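Local coordinates for bacillaene synthase decarboxylase PksI (Bacillus subtilis, PDB 4Q1K), which decarboxylates the 3-methylglutaconyl group tethered to the synthase PksL to a 3-methylcrotonyl group during biosynthesis of the antibiotic bacillaene, at residues T162-V165 with P166-G170; V224-K227 with D228-V231. The protein carries 1 engineered substitution. One frame throughout, in Å; residues are numbered along the deposited sequence.

Both contacts are turns of helix in a crotonase-family chain. Interaction 1 lies in the helix 161-169, and interaction 2 near the start of the long helix 220-252, which also carries the active-site residue H249. Within one chain their centres are 19 Å apart, and their nearest atoms, about 7 Å apart, do not touch. They meet through the homotrimer instead: T162 OG1 of interaction 1 is hydrogen-bonded both to E245 OE2, on helix 220-252 of its own chain, and to H229 NE2 of interaction 2 in a neighbouring subunit, whose L226 packs on T162. The side chain of T162 is about 8 Å from that of H249, so this junction lies near the catalytic site.

Interaction 1: residues T162-V165 with P166-G170; sequences TFIV and PKKLG
V165 and P166 are consecutive residues in the helix 161-169 of this crotonase-family protein, and the proline kinks that helix. Three α-helical bonds link the segments: K167 N to F163 O (3.1 Å), K168 N to I164 O (3.0 Å) and L169 N to V165 O (2.8 Å), the last the straightest, at 159° through the hydrogen. The bond that would come before them is missing, because P166 has no N-H to offer T162 O. Its ring fills that place, with CG 3.1 Å from T162 O; in the crystal T162 O is hydrogen-bonded to a glycerol, probably from the crystallisation liquor. The ring lies against the preceding turn, with CD 3.4 Å from V165 CB, as the peptide link requires.

On one side of the helix, F163 and K167 run side by side in the same direction. Both carry CG anti to the backbone N (chi1 171° in F163), and the lysine's bent chain brings its CE 4.2 Å from F163 CZ, obliquely to the ring. The F163 side chain also packs on L234, Q237 and V241 of helix 220-252. I164 and K168 cross at a slant one position on, I164 CD1 lying 3.8 Å from K168 CE, the carbon that bears NZ, itself hydrogen-bonded to L133 O. V165 and L169 meet more loosely through their methyl groups, which also reach toward helix 171-180, where V165 packs on A174 and L178 and L169 on I177.

G170 turns the chain out of this helix and stands at the N-cap of the next. Having no side chain, G170 takes up the positive phi, while G170 N still donates to P166 O at 2.9 Å.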
ATOM      1  N   THR B 162      -1.253  -5.841 -14.903  1.00 19.03           N
ATOM      2  CA  THR B 162      -0.901  -4.420 -14.517  1.00 19.36           C
ATOM      3  C   THR B 162      -1.933  -3.806 -13.593  1.00 21.12           C
ATOM      4  O   THR B 162      -1.703  -2.735 -13.003  1.00 21.42           O
ATOM      5  CB  THR B 162      -0.799  -3.506 -15.798  1.00 20.36           C
ATOM      6  OG1 THR B 162      -2.124  -3.414 -16.416  1.00 23.47           O
ATOM      7  CG2 THR B 162       0.175  -4.154 -16.818  1.00 18.94           C
ATOM      8  N   PHE B 163      -3.049  -4.495 -13.376  1.00 20.08           N
ATOM      9  CA  PHE B 163      -4.035  -3.987 -12.396  1.00 20.01           C
ATOM     10  C   PHE B 163      -3.820  -4.758 -11.067  1.00 17.46           C
ATOM     11  O   PHE B 163      -3.717  -4.149  -9.990  1.00 20.83           O
ATOM     12  CB  PHE B 163      -5.419  -4.295 -12.967  1.00 21.17           C
ATOM     13  CG  PHE B 163      -6.517  -4.029 -11.974  1.00 22.20           C
ATOM     14  CD1 PHE B 163      -6.826  -2.718 -11.658  1.00 22.25           C
ATOM     15  CD2 PHE B 163      -7.142  -5.077 -11.293  1.00 24.84           C
ATOM     16  CE1 PHE B 163      -7.849  -2.425 -10.746  1.00 25.26           C
ATOM     17  CE2 PHE B 163      -8.114  -4.779 -10.318  1.00 30.08           C
ATOM     18  CZ  PHE B 163      -8.455  -3.435 -10.043  1.00 24.02           C
ATOM     19  N   ILE B 164      -3.714  -6.114 -11.126  1.00 17.83           N
ATOM     20  CA  ILE B 164      -3.766  -6.911  -9.863  1.00 16.91           C
ATOM     21  C   ILE B 164      -2.446  -6.887  -9.106  1.00 19.81           C
ATOM     22  O   ILE B 164      -2.417  -6.996  -7.866  1.00 17.27           O
ATOM     23  CB  ILE B 164      -4.291  -8.339 -10.132  1.00 17.28           C
ATOM     24  CG1 ILE B 164      -4.856  -9.005  -8.820  1.00 18.25           C
ATOM     25  CG2 ILE B 164      -3.169  -9.164 -10.721  1.00 18.40           C
ATOM     26  CD1 ILE B 164      -6.035  -8.278  -8.153  1.00 18.28           C
ATOM     27  N   VAL B 165      -1.340  -6.727  -9.828  1.00 20.06           N
ATOM     28  CA  VAL B 165      -0.055  -6.648  -9.111  1.00 18.22           C
ATOM     29  C   VAL B 165       0.061  -5.371  -8.191  1.00 19.29           C
ATOM     30  O   VAL B 165       0.358  -5.533  -7.041  1.00 18.04           O
ATOM     31  CB  VAL B 165       1.164  -6.920 -10.077  1.00 17.85           C
ATOM     32  CG1 VAL B 165       2.501  -6.782  -9.261  1.00 18.99           C
ATOM     33  CG2 VAL B 165       1.053  -8.340 -10.758  1.00 18.06           C
ATOM     34  N   PRO B 166      -0.183  -4.155  -8.710  1.00 18.18           N
ATOM     35  CA  PRO B 166      -0.216  -2.987  -7.848  1.00 20.33           C
ATOM     36  C   PRO B 166      -1.326  -3.160  -6.787  1.00 20.58           C
ATOM     37  O   PRO B 166      -1.170  -2.729  -5.661  1.00 21.68           O
ATOM     38  CB  PRO B 166      -0.553  -1.826  -8.791  1.00 21.05           C
ATOM     39  CG  PRO B 166      -0.336  -2.331 -10.218  1.00 23.36           C
ATOM     40  CD  PRO B 166      -0.387  -3.850 -10.154  1.00 20.48           C
ATOM     41  N   LYS B 167      -2.507  -3.668  -7.207  1.00 20.64           N
ATOM     42  CA  LYS B 167      -3.602  -3.762  -6.186  1.00 20.94           C
ATOM     43  C   LYS B 167      -3.150  -4.635  -4.941  1.00 19.64           C
ATOM     44  O   LYS B 167      -3.521  -4.340  -3.807  1.00 20.04           O
ATOM     45  CB  LYS B 167      -4.776  -4.449  -6.935  1.00 19.01           C
ATOM     46  CG  LYS B 167      -6.020  -4.635  -6.061  1.00 24.26           C
ATOM     47  CD  LYS B 167      -6.422  -3.362  -5.380  1.00 24.76           C
ATOM     48  CE  LYS B 167      -6.907  -2.302  -6.339  1.00 25.45           C
ATOM     49  NZ  LYS B 167      -7.728  -1.260  -5.619  1.00 31.02           N
ATOM     50  N   LYS B 168      -2.467  -5.741  -5.177  1.00 18.83           N
ATOM     51  CA  LYS B 168      -2.192  -6.672  -4.072  1.00 20.94           C
ATOM     52  C   LYS B 168      -0.822  -6.425  -3.428  1.00 21.02           C
ATOM     53  O   LYS B 168      -0.680  -6.687  -2.225  1.00 20.91           O
ATOM     54  CB  LYS B 168      -2.205  -8.100  -4.630  1.00 20.24           C
ATOM     55  CG  LYS B 168      -3.603  -8.624  -5.107  1.00 20.34           C
ATOM     56  CD  LYS B 168      -4.624  -8.515  -3.973  1.00 25.85           C
ATOM     57  CE  LYS B 168      -5.992  -8.958  -4.443  1.00 31.10           C
ATOM     58  NZ  LYS B 168      -6.134 -10.424  -4.146  1.00 30.26           N
ATOM     59  N   LEU B 169       0.192  -6.049  -4.252  1.00 19.45           N
ATOM     60  CA  LEU B 169       1.568  -5.882  -3.706  1.00 21.92           C
ATOM     61  C   LEU B 169       1.914  -4.427  -3.593  1.00 20.98           C
ATOM     62  O   LEU B 169       3.004  -4.118  -3.034  1.00 19.94           O
ATOM     63  CB  LEU B 169       2.620  -6.476  -4.615  1.00 22.25           C
ATOM     64  CG  LEU B 169       2.404  -7.959  -4.725  1.00 27.50           C
ATOM     65  CD1 LEU B 169       3.493  -8.646  -5.554  1.00 26.28           C
ATOM     66  CD2 LEU B 169       2.391  -8.463  -3.284  1.00 35.36           C
ATOM     67  N   GLY B 170       1.062  -3.528  -4.071  1.00 18.95           N
ATOM     68  CA  GLY B 170       1.367  -2.092  -3.817  1.00 18.78           C
ATOM     69  C   GLY B 170       2.012  -1.502  -5.067  1.00 18.84           C
ATOM     70  O   GLY B 170       2.634  -2.214  -5.850  1.00 19.73           O
TER

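Interaction 2: residues V224-K227 with D228-V231; sequences VTLK and DHLV
V224 faces D228 one turn further along the long helix 220-252 of this crotonase-family subunit. V224 O accepts D228 N at 2.8 Å, and the two side chains run alongside each other in the same direction, V224 CG1 3.9 Å from D228 OD2. The other carboxylate oxygen, OD1, makes a salt bridge with R235, while V224 also packs on E113 and I114.

T225 takes part through its backbone: T225 O receives H229 N at 3.2 Å, the longest of the four helical bonds, with the donor tilted 28° from the carbonyl plane. Its hydroxyl is tied back to N221 O in the preceding turn, and its side chain packs on T252 of a neighbouring subunit.

L226 makes the main apolar contact. L226 O accepts L230 N at 2.9 Å, and the two leucines slant across each other, L226 CD1 coming 3.8 Å from L230 CG. The same methyl lies oblique to the H229 ring, whose NE2 is hydrogen-bonded to T162 OG1 of the neighbouring subunit. This surface looks onto that subunit, where P157 meets L226, Q244 meets H229 and Q175 meets L230.

K227 completes the set, with V231 N donating to K227 O at 2.9 Å. The lysine leaves the helix fully stretched (chi1 172°, every later torsion also near 180°), and K227 CG brushes V231 CG2 at 4.1 Å. That length carries NZ to a salt bridge with D136 and to the carbonyl oxygens of A109, C112 and I114. One carboxylate and three carbonyls around this amine would be expected to keep it protonated. K227 thus ties helix 220-252 to residues 109-114 and to D136 through a salt bridge and carbonyl hydrogen bonds, while the leucine side joins subunits through leucine packing and the hydrogen bond of H229.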
ATOM      1  N   VAL B 224     -20.503 -14.352   0.974  1.00 19.58           N
ATOM      2  CA  VAL B 224     -20.723 -13.874  -0.422  1.00 19.62           C
ATOM      3  C   VAL B 224     -21.070 -12.359  -0.438  1.00 20.02           C
ATOM      4  O   VAL B 224     -20.470 -11.606  -1.236  1.00 21.99           O
ATOM      5  CB  VAL B 224     -21.852 -14.672  -1.087  1.00 21.37           C
ATOM      6  CG1 VAL B 224     -22.167 -14.084  -2.486  1.00 18.00           C
ATOM      7  CG2 VAL B 224     -21.396 -16.104  -1.172  1.00 22.48           C
ATOM      8  N   THR B 225     -21.895 -11.925   0.509  1.00 19.49           N
ATOM      9  CA  THR B 225     -22.275 -10.495   0.544  1.00 22.50           C
ATOM     10  C   THR B 225     -21.045  -9.647   0.786  1.00 21.76           C
ATOM     11  O   THR B 225     -20.860  -8.588   0.145  1.00 20.86           O
ATOM     12  CB  THR B 225     -23.316 -10.278   1.646  1.00 26.12           C
ATOM     13  OG1 THR B 225     -24.494 -11.071   1.274  1.00 24.63           O
ATOM     14  CG2 THR B 225     -23.689  -8.793   1.773  1.00 24.64           C
ATOM     15  N   LEU B 226     -20.236 -10.103   1.749  1.00 20.23           N
ATOM     16  CA  LEU B 226     -19.006  -9.334   2.058  1.00 18.50           C
ATOM     17  C   LEU B 226     -18.028  -9.339   0.904  1.00 18.82           C
ATOM     18  O   LEU B 226     -17.516  -8.297   0.466  1.00 19.00           O
ATOM     19  CB  LEU B 226     -18.380  -9.841   3.371  1.00 19.81           C
ATOM     20  CG  LEU B 226     -17.164  -8.873   3.684  1.00 18.03           C
ATOM     21  CD1 LEU B 226     -17.382  -7.340   3.858  1.00 20.78           C
ATOM     22  CD2 LEU B 226     -16.587  -9.513   4.999  1.00 19.11           C
ATOM     23  N   LYS B 227     -17.764 -10.506   0.325  1.00 17.52           N
ATOM     24  CA  LYS B 227     -16.799 -10.466  -0.766  1.00 18.98           C
ATOM     25  C   LYS B 227     -17.324  -9.581  -1.925  1.00 19.40           C
ATOM     26  O   LYS B 227     -16.560  -8.829  -2.563  1.00 19.74           O
ATOM     27  CB  LYS B 227     -16.557 -11.875  -1.271  1.00 18.19           C
ATOM     28  CG  LYS B 227     -15.695 -11.908  -2.559  1.00 18.59           C
ATOM     29  CD  LYS B 227     -15.192 -13.315  -2.915  1.00 16.58           C
ATOM     30  CE  LYS B 227     -14.570 -13.229  -4.334  1.00 19.57           C
ATOM     31  NZ  LYS B 227     -13.776 -14.476  -4.706  1.00 21.29           N
ATOM     32  N   ASP B 228     -18.621  -9.715  -2.240  1.00 20.74           N
ATOM     33  CA  ASP B 228     -19.183  -8.877  -3.334  1.00 21.10           C
ATOM     34  C   ASP B 228     -18.864  -7.392  -3.110  1.00 20.78           C
ATOM     35  O   ASP B 228     -18.488  -6.717  -4.062  1.00 21.73           O
ATOM     36  CB  ASP B 228     -20.693  -8.984  -3.344  1.00 21.63           C
ATOM     37  CG  ASP B 228     -21.192 -10.180  -4.113  1.00 27.18           C
ATOM     38  OD1 ASP B 228     -20.423 -10.831  -4.818  1.00 24.81           O
ATOM     39  OD2 ASP B 228     -22.437 -10.457  -3.973  1.00 28.19           O
ATOM     40  N   HIS B 229     -18.969  -6.925  -1.871  1.00 21.41           N
ATOM     41  CA  HIS B 229     -18.672  -5.523  -1.477  1.00 21.09           C
ATOM     42  C   HIS B 229     -17.177  -5.195  -1.550  1.00 21.10           C
ATOM     43  O   HIS B 229     -16.745  -4.180  -2.138  1.00 19.37           O
ATOM     44  CB  HIS B 229     -19.152  -5.314  -0.057  1.00 21.20           C
ATOM     45  CG  HIS B 229     -18.794  -3.987   0.522  1.00 24.28           C
ATOM     46  ND1 HIS B 229     -19.336  -2.779   0.085  1.00 24.63           N
ATOM     47  CD2 HIS B 229     -17.966  -3.679   1.547  1.00 22.98           C
ATOM     48  CE1 HIS B 229     -18.871  -1.793   0.846  1.00 26.67           C
ATOM     49  NE2 HIS B 229     -18.044  -2.317   1.750  1.00 24.11           N
ATOM     50  N   LEU B 230     -16.375  -6.101  -1.005  1.00 19.11           N
ATOM     51  CA  LEU B 230     -14.900  -5.869  -1.023  1.00 19.29           C
ATOM     52  C   LEU B 230     -14.252  -5.854  -2.424  1.00 19.59           C
ATOM     53  O   LEU B 230     -13.318  -5.068  -2.676  1.00 20.95           O
ATOM     54  CB  LEU B 230     -14.207  -6.939  -0.148  1.00 19.17           C
ATOM     55  CG  LEU B 230     -14.592  -6.835   1.375  1.00 20.20           C
ATOM     56  CD1 LEU B 230     -13.791  -7.944   2.089  1.00 19.61           C
ATOM     57  CD2 LEU B 230     -14.291  -5.459   2.049  1.00 21.01           C
ATOM     58  N   VAL B 231     -14.688  -6.749  -3.300  1.00 19.15           N
ATOM     59  CA  VAL B 231     -14.084  -6.799  -4.622  1.00 21.11           C
ATOM     60  C   VAL B 231     -14.911  -6.101  -5.734  1.00 23.87           C
ATOM     61  O   VAL B 231     -14.475  -6.154  -6.901  1.00 20.24           O
ATOM     62  CB  VAL B 231     -13.740  -8.266  -5.044  1.00 22.10           C
ATOM     63  CG1 VAL B 231     -12.948  -9.042  -3.944  1.00 22.29           C
ATOM     64  CG2 VAL B 231     -15.009  -9.064  -5.461  1.00 20.79           C
TER